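Local coordinates for protein carbonic anhydrase (Unidentified, PDB 3R1W) that probably catalyses the reversible hydration of carbon dioxide to bicarbonate, as a trimeric left-handed beta-helix enzyme of the gamma-class carbonic anhydrase type, at residues 123-126 with 127-131. Residues are numbered along the deposited sequence; the frame is centred on the assembly and turned at random.
Sequences AIVE and DEVIV
As the chain leaves Glu126 at a corner of the beta-helix, Asp127 OD1 accepts a hydrogen bond from Asn109 N, while Glu126 OE1, at the end of an extended chain, takes one from Ser145 N. The two carboxylates thus reach the coils before and after this one, and Asp127 O, through Ser145 OG, joins Glu126 in holding the later coil. Glu128 adopts a left-handed backbone conformation (phi 57°, psi 52°), which helps turn the chain, and its side chain leads away from residues 123-126 to OE2 salt bridges with Arg110 and Arg165. Val129 points back inside the corner. With CG1 anti to the backbone N (chi1 164°), that methyl lies 3.8 Å from Val125 CG1, which also meets Val129 CB at 3.7 Å. The other branch, CG2, sits 3.3 Å from Glu126 O, a buried carbonyl oxygen with no polar partner in the model. Ile130 then faces outward while Val131 turns inward, six residues after Val125, the spacing of inward aliphatic positions in hexapeptide repeats. Strand 124-125 lies between strands 106-107 and 142-143, and strand 130-131 between 111-113 and 147-150; Val125, Val129 and Val131 all touch Leu143, whereas Glu128 and Ile130 reach Phe168 on helix 162-184.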
# COMPACT_ATOMS: atom_id res chain seq x y z
N ALA B 123 8.61 14.30 12.50
CA ALA B 123 8.90 13.28 13.49
C ALA B 123 10.40 12.98 13.52
O ALA B 123 11.07 13.04 12.49
CB ALA B 123 8.08 12.01 13.23
N ILE B 124 10.92 12.64 14.69
CA ILE B 124 12.32 12.29 14.83
C ILE B 124 12.44 10.95 15.53
O ILE B 124 12.00 10.80 16.67
CB ILE B 124 13.09 13.37 15.64
CG1 ILE B 124 13.10 14.69 14.87
CG2 ILE B 124 14.51 12.90 15.93
CD1 ILE B 124 13.64 15.87 15.67
N VAL B 125 13.00 9.97 14.84
CA VAL B 125 13.24 8.66 15.44
C VAL B 125 14.72 8.51 15.74
O VAL B 125 15.56 8.52 14.84
CB VAL B 125 12.78 7.52 14.50
CG1 VAL B 125 12.93 6.17 15.20
CG2 VAL B 125 11.33 7.75 14.06
N GLU B 126 15.06 8.39 17.02
CA GLU B 126 16.45 8.26 17.42
C GLU B 126 17.03 6.88 17.07
O GLU B 126 16.32 6.00 16.57
CB GLU B 126 16.61 8.59 18.91
CG GLU B 126 16.21 10.02 19.22
CD GLU B 126 16.38 10.41 20.68
OE1 GLU B 126 16.77 9.55 21.50
OE2 GLU B 126 16.11 11.58 21.01
N ASP B 127 18.33 6.70 17.31
CA ASP B 127 19.01 5.43 17.07
C ASP B 127 18.40 4.30 17.89
O ASP B 127 17.94 4.52 19.00
CB ASP B 127 20.48 5.51 17.48
CG ASP B 127 21.30 6.46 16.62
OD1 ASP B 127 20.76 7.02 15.64
OD2 ASP B 127 22.50 6.62 16.94
N GLU B 128 18.43 3.09 17.34
CA GLU B 128 18.07 1.89 18.09
C GLU B 128 16.66 1.95 18.68
O GLU B 128 16.45 1.73 19.87
CB GLU B 128 19.15 1.59 19.15
CG GLU B 128 20.51 1.37 18.49
CD GLU B 128 21.64 1.04 19.46
OE1 GLU B 128 21.44 1.10 20.69
OE2 GLU B 128 22.75 0.73 18.97
N VAL B 129 15.69 2.26 17.82
CA VAL B 129 14.30 2.30 18.19
C VAL B 129 13.56 1.26 17.35
O VAL B 129 13.92 1.01 16.21
CB VAL B 129 13.69 3.70 17.88
CG1 VAL B 129 12.17 3.64 17.88
CG2 VAL B 129 14.24 4.75 18.87
N ILE B 130 12.54 0.64 17.94
CA ILE B 130 11.64 -0.23 17.19
C ILE B 130 10.28 0.44 17.09
O ILE B 130 9.69 0.82 18.11
CB ILE B 130 11.47 -1.61 17.87
CG1 ILE B 130 12.77 -2.42 17.78
CG2 ILE B 130 10.31 -2.38 17.23
CD1 ILE B 130 12.75 -3.69 18.62
N VAL B 131 9.79 0.60 15.86
CA VAL B 131 8.43 1.07 15.62
C VAL B 131 7.61 -0.14 15.20
O VAL B 131 7.87 -0.75 14.16
CB VAL B 131 8.37 2.17 14.53
CG1 VAL B 131 6.91 2.62 14.28
CG2 VAL B 131 9.23 3.37 14.93